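Local coordinates for mandelate racemase / muconate lactonizing enzyme, C-terminal domain protein (PDB 4JHM) that belongs to the enolase superfamily, pairing an alpha/beta capping domain with a TIM-barrel-like domain, at residues Cys65-Leu77 / Arg95-Ile107. Residues are numbered along the deposited sequence; the frame is centred on the assembly and turned at random.
Sequences CIIESLRTIVPGL and RCTWGGLPAKSPI
Ile107 and Ile73 form the apolar centre of the contact, their side chains crossing obliquely so that Ile107 CD1 lies 3.7 Å from Ile73 CG2. With CG1 of Ile107 anti to the carbonyl carbon (chi1 -55°) and the second torsion extended (chi2 161°), Ile107 CD1 is carried on among the branches of Leu70 and Val74, while Ile107 CG2 faces Leu77 and sits 3.7 Å from Leu77 CD1. Leu70 comes alongside Ile107 in the opposite sense, its CD2 meeting both Ile107 CD1 and the carbonyl oxygen of Ala103. The other branch of Ile73 reaches away from this cluster: its CD1 is 3.6 Å from Thr97 CG2 and also touches Lys104 CG, and the Ile73 side chain crosses those of Thr97 and Lys104 at about a right angle.

The contact joins helix 65-73 and the turn after it to helix 100-119 and its lead-in loop, in the enolase-type N-terminal domain, where helices pack on an antiparallel sheet; the axes of 65-73 and 100-107 cross at -68°, closest approach 9.2 Å. Leu70 and Leu77 also touch strand 34-44, whereas Ile73 and Ile107 share Leu92 of helix 85-92.

Toward the start of helix 100-119 the contact turns polar. Ser69 OG and Thr97 OG1 are hydrogen-bonded at 2.7 Å, linking the two segments, and the serine hydroxyl also lies beside Ala103 CB. A weak bond from Gly99 N to Thr97 OG1 caps the turn entering helix 100-119. Lys104, extended beyond CG, runs back to Arg95 O, where NZ donates in the carbonyl plane at 2.9 Å. Arg95 lays its CG against Ile73 CG2, but its guanidinium leads off to a salt bridge with Glu59 of the second subunit.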
ATOM      1  N   CYS A  65      25.094  -0.517 -37.926  1.00 75.34           N
ATOM      2  CA  CYS A  65      24.366   0.369 -37.013  1.00 72.91           C
ATOM      3  C   CYS A  65      25.214   0.807 -35.825  1.00 70.85           C
ATOM      4  O   CYS A  65      25.317   1.995 -35.524  1.00 69.39           O
ATOM      5  CB  CYS A  65      23.107  -0.328 -36.487  1.00 73.14           C
ATOM      6  SG  CYS A  65      22.126   0.683 -35.350  1.00 77.65           S
ATOM      7  N   ILE A  66      25.800  -0.167 -35.138  1.00 70.03           N
ATOM      8  CA  ILE A  66      26.653   0.111 -33.996  1.00 66.92           C
ATOM      9  C   ILE A  66      27.908   0.872 -34.426  1.00 70.29           C
ATOM     10  O   ILE A  66      28.129   2.000 -33.991  1.00 72.84           O
ATOM     11  CB  ILE A  66      27.043  -1.190 -33.268  1.00 66.46           C
ATOM     12  CG1 ILE A  66      25.828  -1.776 -32.541  1.00 64.62           C
ATOM     13  CG2 ILE A  66      28.188  -0.946 -32.292  1.00 67.50           C
ATOM     14  CD1 ILE A  66      25.281  -0.910 -31.423  1.00 62.69           C
ATOM     15  N   ILE A  67      28.724   0.273 -35.291  1.00 73.06           N
ATOM     16  CA  ILE A  67      29.980   0.911 -35.695  1.00 76.07           C
ATOM     17  C   ILE A  67      29.777   2.358 -36.151  1.00 75.97           C
ATOM     18  O   ILE A  67      30.661   3.202 -35.978  1.00 72.08           O
ATOM     19  CB  ILE A  67      30.691   0.137 -36.822  1.00 74.59           C
ATOM     20  CG1 ILE A  67      32.161   0.575 -36.911  1.00 78.75           C
ATOM     21  CG2 ILE A  67      29.981   0.357 -38.150  1.00 67.82           C
ATOM     22  CD1 ILE A  67      33.043  -0.357 -37.714  1.00 78.51           C
ATOM     23  N   GLU A  68      28.612   2.639 -36.728  1.00 73.81           N
ATOM     24  CA  GLU A  68      28.322   3.963 -37.267  1.00 74.62           C
ATOM     25  C   GLU A  68      27.852   4.905 -36.164  1.00 70.43           C
ATOM     26  O   GLU A  68      27.977   6.122 -36.279  1.00 68.02           O
ATOM     27  CB  GLU A  68      27.275   3.865 -38.377  1.00 78.22           C
ATOM     28  CG  GLU A  68      27.409   4.932 -39.448  1.00 83.10           C
ATOM     29  CD  GLU A  68      28.816   5.028 -40.034  1.00 84.33           C
ATOM     30  OE1 GLU A  68      29.392   3.987 -40.414  1.00 82.84           O
ATOM     31  OE2 GLU A  68      29.345   6.153 -40.126  1.00 86.72           O
ATOM     32  N   SER A  69      27.305   4.327 -35.100  1.00 72.02           N
ATOM     33  CA  SER A  69      26.966   5.078 -33.897  1.00 68.15           C
ATOM     34  C   SER A  69      28.249   5.459 -33.179  1.00 68.17           C
ATOM     35  O   SER A  69      28.407   6.588 -32.726  1.00 70.32           O
ATOM     36  CB  SER A  69      26.092   4.232 -32.972  1.00 64.04           C
ATOM     37  OG  SER A  69      25.955   4.846 -31.702  1.00 64.87           O
ATOM     38  N   LEU A  70      29.164   4.502 -33.090  1.00 69.94           N
ATOM     39  CA  LEU A  70      30.469   4.717 -32.482  1.00 69.24           C
ATOM     40  C   LEU A  70      31.253   5.797 -33.212  1.00 71.14           C
ATOM     41  O   LEU A  70      31.999   6.558 -32.594  1.00 72.91           O
ATOM     42  CB  LEU A  70      31.267   3.411 -32.477  1.00 67.16           C
ATOM     43  CG  LEU A  70      31.005   2.499 -31.277  1.00 64.53           C
ATOM     44  CD1 LEU A  70      31.289   1.047 -31.622  1.00 63.81           C
ATOM     45  CD2 LEU A  70      31.837   2.948 -30.085  1.00 64.77           C
ATOM     46  N   ARG A  71      31.084   5.860 -34.527  1.00 73.63           N
ATOM     47  CA  ARG A  71      31.778   6.857 -35.337  1.00 80.55           C
ATOM     48  C   ARG A  71      31.513   8.277 -34.851  1.00 79.91           C
ATOM     49  O   ARG A  71      32.409   9.114 -34.849  1.00 81.40           O
ATOM     50  CB  ARG A  71      31.349   6.748 -36.801  1.00 84.62           C
ATOM     51  CG  ARG A  71      31.948   7.824 -37.696  1.00 90.59           C
ATOM     52  CD  ARG A  71      31.579   7.604 -39.155  1.00 92.90           C
ATOM     53  NE  ARG A  71      32.569   8.178 -40.061  1.00 94.88           N
ATOM     54  CZ  ARG A  71      32.463   9.370 -40.636  1.00 98.00           C
ATOM     55  NH1 ARG A  71      31.401  10.134 -40.410  1.00 95.43           N
ATOM     56  NH2 ARG A  71      33.424   9.799 -41.447  1.00101.83           N
ATOM     57  N   THR A  72      30.273   8.545 -34.451  1.00 77.41           N
ATOM     58  CA  THR A  72      29.864   9.890 -34.077  1.00 75.58           C
ATOM     59  C   THR A  72      30.274  10.223 -32.644  1.00 75.01           C
ATOM     60  O   THR A  72      30.296  11.389 -32.251  1.00 73.73           O
ATOM     61  CB  THR A  72      28.339  10.068 -34.239  1.00 75.68           C
ATOM     62  OG1 THR A  72      27.642   9.218 -33.321  1.00 73.74           O
ATOM     63  CG2 THR A  72      27.915   9.724 -35.654  1.00 76.21           C
ATOM     64  N   ILE A  73      30.611   9.196 -31.874  1.00 75.82           N
ATOM     65  CA  ILE A  73      30.934   9.358 -30.462  1.00 76.70           C
ATOM     66  C   ILE A  73      32.424   9.588 -30.221  1.00 79.44           C
ATOM     67  O   ILE A  73      32.809  10.488 -29.472  1.00 77.21           O
ATOM     68  CB  ILE A  73      30.529   8.107 -29.666  1.00 74.29           C
ATOM     69  CG1 ILE A  73      29.006   7.989 -29.592  1.00 73.51           C
ATOM     70  CG2 ILE A  73      31.116   8.154 -28.266  1.00 75.99           C
ATOM     71  CD1 ILE A  73      28.532   6.680 -28.997  1.00 73.55           C
ATOM     72  N   VAL A  74      33.250   8.778 -30.878  1.00 79.93           N
ATOM     73  CA  VAL A  74      34.659   8.628 -30.508  1.00 79.59           C
ATOM     74  C   VAL A  74      35.620   9.758 -30.902  1.00 79.88           C
ATOM     75  O   VAL A  74      36.708   9.849 -30.337  1.00 86.22           O
ATOM     76  CB  VAL A  74      35.238   7.301 -31.049  1.00 80.76           C
ATOM     77  CG1 VAL A  74      34.479   6.116 -30.475  1.00 78.84           C
ATOM     78  CG2 VAL A  74      35.213   7.277 -32.568  1.00 83.91           C
ATOM     79  N   PRO A  75      35.246  10.616 -31.865  1.00 79.61           N
ATOM     80  CA  PRO A  75      36.198  11.679 -32.196  1.00 83.89           C
ATOM     81  C   PRO A  75      36.578  12.531 -30.982  1.00 86.82           C
ATOM     82  O   PRO A  75      37.702  13.030 -30.904  1.00 92.01           O
ATOM     83  CB  PRO A  75      35.442  12.522 -33.229  1.00 81.77           C
ATOM     84  CG  PRO A  75      34.453  11.589 -33.832  1.00 78.85           C
ATOM     85  CD  PRO A  75      34.044  10.672 -32.713  1.00 80.29           C
ATOM     86  N   GLY A  76      35.647  12.681 -30.044  1.00 86.98           N
ATOM     87  CA  GLY A  76      35.868  13.482 -28.844  1.00 89.37           C
ATOM     88  C   GLY A  76      36.730  12.798 -27.796  1.00 92.76           C
ATOM     89  O   GLY A  76      37.142  13.431 -26.823  1.00 99.21           O
ATOM     90  N   LEU A  77      37.010  11.512 -27.989  1.00 90.01           N
ATOM     91  CA  LEU A  77      37.837  10.763 -27.044  1.00 87.97           C
ATOM     92  C   LEU A  77      39.274  11.269 -27.055  1.00 87.53           C
ATOM     93  O   LEU A  77      39.893  11.417 -26.003  1.00 91.35           O
ATOM     94  CB  LEU A  77      37.799   9.263 -27.356  1.00 88.00           C
ATOM     95  CG  LEU A  77      36.442   8.578 -27.154  1.00 89.97           C
ATOM     96  CD1 LEU A  77      36.497   7.122 -27.597  1.00 90.13           C
ATOM     97  CD2 LEU A  77      35.983   8.678 -25.705  1.00 87.65           C
ATOM     98  N   ARG A  95      26.658  11.857 -24.659  1.00 78.65           N
ATOM     99  CA  ARG A  95      26.783  11.758 -26.114  1.00 78.85           C
ATOM    100  C   ARG A  95      25.455  11.348 -26.748  1.00 77.72           C
ATOM    101  O   ARG A  95      24.968  10.246 -26.512  1.00 73.38           O
ATOM    102  CB  ARG A  95      27.840  10.721 -26.502  1.00 80.30           C
ATOM    103  CG  ARG A  95      29.264  11.006 -26.050  1.00 79.11           C
ATOM    104  CD  ARG A  95      29.708  12.417 -26.378  1.00 78.78           C
ATOM    105  NE  ARG A  95      29.674  13.250 -25.184  1.00 84.28           N
ATOM    106  CZ  ARG A  95      29.714  14.574 -25.186  1.00 84.47           C
ATOM    107  NH1 ARG A  95      29.786  15.235 -26.332  1.00 89.37           N
ATOM    108  NH2 ARG A  95      29.679  15.236 -24.037  1.00 85.40           N
ATOM    109  N   CYS A  96      24.881  12.225 -27.565  1.00 80.63           N
ATOM    110  CA  CYS A  96      23.619  11.930 -28.231  1.00 82.67           C
ATOM    111  C   CYS A  96      23.833  10.979 -29.411  1.00 85.31           C
ATOM    112  O   CYS A  96      24.597  11.282 -30.327  1.00 88.48           O
ATOM    113  CB  CYS A  96      22.959  13.225 -28.714  1.00 86.69           C
ATOM    114  SG  CYS A  96      22.529  14.388 -27.392  1.00 93.22           S
ATOM    115  N   THR A  97      23.162   9.828 -29.373  1.00 82.88           N
ATOM    116  CA  THR A  97      23.213   8.843 -30.459  1.00 79.10           C
ATOM    117  C   THR A  97      22.210   7.734 -30.192  1.00 73.92           C
ATOM    118  O   THR A  97      22.175   7.180 -29.096  1.00 83.96           O
ATOM    119  CB  THR A  97      24.603   8.189 -30.594  1.00 80.35           C
ATOM    120  OG1 THR A  97      24.549   7.141 -31.568  1.00 78.71           O
ATOM    121  CG2 THR A  97      25.051   7.596 -29.271  1.00 81.14           C
ATOM    122  N   TRP A  98      21.409   7.395 -31.198  1.00 71.74           N
ATOM    123  CA  TRP A  98      20.385   6.353 -31.050  1.00 66.65           C
ATOM    124  C   TRP A  98      20.964   4.964 -30.805  1.00 68.82           C
ATOM    125  O   TRP A  98      20.218   4.026 -30.541  1.00 73.58           O
ATOM    126  CB  TRP A  98      19.468   6.306 -32.277  1.00 64.27           C
ATOM    127  CG  TRP A  98      18.508   7.440 -32.331  1.00 57.84           C
ATOM    128  CD1 TRP A  98      18.433   8.406 -33.288  1.00 57.68           C
ATOM    129  CD2 TRP A  98      17.490   7.737 -31.375  1.00 55.31           C
ATOM    130  NE1 TRP A  98      17.422   9.289 -32.988  1.00 58.16           N
ATOM    131  CE2 TRP A  98      16.828   8.901 -31.816  1.00 56.22           C
ATOM    132  CE3 TRP A  98      17.073   7.130 -30.183  1.00 52.43           C
ATOM    133  CZ2 TRP A  98      15.773   9.472 -31.110  1.00 55.09           C
ATOM    134  CZ3 TRP A  98      16.030   7.699 -29.482  1.00 51.76           C
ATOM    135  CH2 TRP A  98      15.391   8.861 -29.948  1.00 54.78           C
ATOM    136  N   GLY A  99      22.283   4.828 -30.905  1.00 73.80           N
ATOM    137  CA  GLY A  99      22.942   3.577 -30.546  1.00 71.76           C
ATOM    138  C   GLY A  99      22.771   3.282 -29.066  1.00 70.15           C
ATOM    139  O   GLY A  99      22.576   2.134 -28.663  1.00 68.33           O
ATOM    140  N   GLY A 100      22.854   4.325 -28.251  1.00 67.86           N
ATOM    141  CA  GLY A 100      22.650   4.193 -26.815  1.00 69.61           C
ATOM    142  C   GLY A 100      23.777   3.504 -26.067  1.00 67.59           C
ATOM    143  O   GLY A 100      24.943   3.578 -26.455  1.00 70.15           O
ATOM    144  N   LEU A 101      23.412   2.828 -24.982  1.00 69.89           N
ATOM    145  CA  LEU A 101      24.379   2.235 -24.063  1.00 63.61           C
ATOM    146  C   LEU A 101      25.157   1.084 -24.700  1.00 67.20           C
ATOM    147  O   LEU A 101      26.343   0.903 -24.418  1.00 68.39           O
ATOM    148  CB  LEU A 101      23.671   1.766 -22.788  1.00 60.43           C
ATOM    149  CG  LEU A 101      22.956   2.867 -21.989  1.00 58.45           C
ATOM    150  CD1 LEU A 101      22.114   2.293 -20.862  1.00 55.78           C
ATOM    151  CD2 LEU A 101      23.956   3.864 -21.432  1.00 62.55           C
ATOM    152  N   PRO A 102      24.495   0.299 -25.564  1.00 69.30           N
ATOM    153  CA  PRO A 102      25.197  -0.757 -26.293  1.00 71.30           C
ATOM    154  C   PRO A 102      26.377  -0.227 -27.096  1.00 69.79           C
ATOM    155  O   PRO A 102      27.449  -0.831 -27.095  1.00 68.54           O
ATOM    156  CB  PRO A 102      24.124  -1.306 -27.236  1.00 70.89           C
ATOM    157  CG  PRO A 102      22.840  -1.026 -26.539  1.00 70.41           C
ATOM    158  CD  PRO A 102      23.043   0.269 -25.811  1.00 69.31           C
ATOM    159  N   ALA A 103      26.172   0.896 -27.774  1.00 71.58           N
ATOM    160  CA  ALA A 103      27.208   1.488 -28.609  1.00 75.06           C
ATOM    161  C   ALA A 103      28.324   2.117 -27.771  1.00 75.65           C
ATOM    162  O   ALA A 103      29.436   2.311 -28.259  1.00 71.60           O
ATOM    163  CB  ALA A 103      26.597   2.526 -29.539  1.00 73.70           C
ATOM    164  N   LYS A 104      28.027   2.434 -26.515  1.00 74.97           N
ATOM    165  CA  LYS A 104      28.995   3.101 -25.645  1.00 79.13           C
ATOM    166  C   LYS A 104      29.729   2.126 -24.722  1.00 78.51           C
ATOM    167  O   LYS A 104      30.805   2.443 -24.213  1.00 86.23           O
ATOM    168  CB  LYS A 104      28.293   4.172 -24.807  1.00 81.13           C
ATOM    169  CG  LYS A 104      27.630   5.265 -25.632  1.00 83.90           C
ATOM    170  CD  LYS A 104      26.626   6.063 -24.812  1.00 78.67           C
ATOM    171  CE  LYS A 104      25.940   7.124 -25.657  1.00 76.01           C
ATOM    172  NZ  LYS A 104      24.899   7.862 -24.890  1.00 75.23           N
ATOM    173  N   SER A 105      29.155   0.944 -24.521  1.00 71.54           N
ATOM    174  CA  SER A 105      29.717  -0.039 -23.597  1.00 68.80           C
ATOM    175  C   SER A 105      31.158  -0.434 -23.924  1.00 71.37           C
ATOM    176  O   SER A 105      31.981  -0.562 -23.022  1.00 78.95           O
ATOM    177  CB  SER A 105      28.833  -1.287 -23.539  1.00 66.66           C
ATOM    178  OG  SER A 105      27.587  -0.997 -22.918  1.00 63.14           O
ATOM    179  N   PRO A 106      31.476  -0.626 -25.212  1.00 73.05           N
ATOM    180  CA  PRO A 106      32.843  -1.034 -25.556  1.00 72.87           C
ATOM    181  C   PRO A 106      33.909   0.017 -25.224  1.00 71.74           C
ATOM    182  O   PRO A 106      35.048  -0.334 -24.919  1.00 65.87           O
ATOM    183  CB  PRO A 106      32.777  -1.262 -27.072  1.00 74.11           C
ATOM    184  CG  PRO A 106      31.328  -1.386 -27.402  1.00 72.76           C
ATOM    185  CD  PRO A 106      30.610  -0.539 -26.398  1.00 73.63           C
ATOM    186  N   ILE A 107      33.545   1.294 -25.285  1.00 71.86           N
ATOM    187  CA  ILE A 107      34.502   2.359 -25.009  1.00 75.44           C
ATOM    188  C   ILE A 107      34.839   2.372 -23.523  1.00 75.17           C
ATOM    189  O   ILE A 107      36.004   2.427 -23.148  1.00 74.73           O
ATOM    190  CB  ILE A 107      33.966   3.744 -25.426  1.00 76.39           C
ATOM    191  CG1 ILE A 107      33.551   3.736 -26.902  1.00 76.96           C
ATOM    192  CG2 ILE A 107      35.017   4.818 -25.181  1.00 73.10           C
ATOM    193  CD1 ILE A 107      32.621   4.868 -27.286  1.00 74.53           C
TER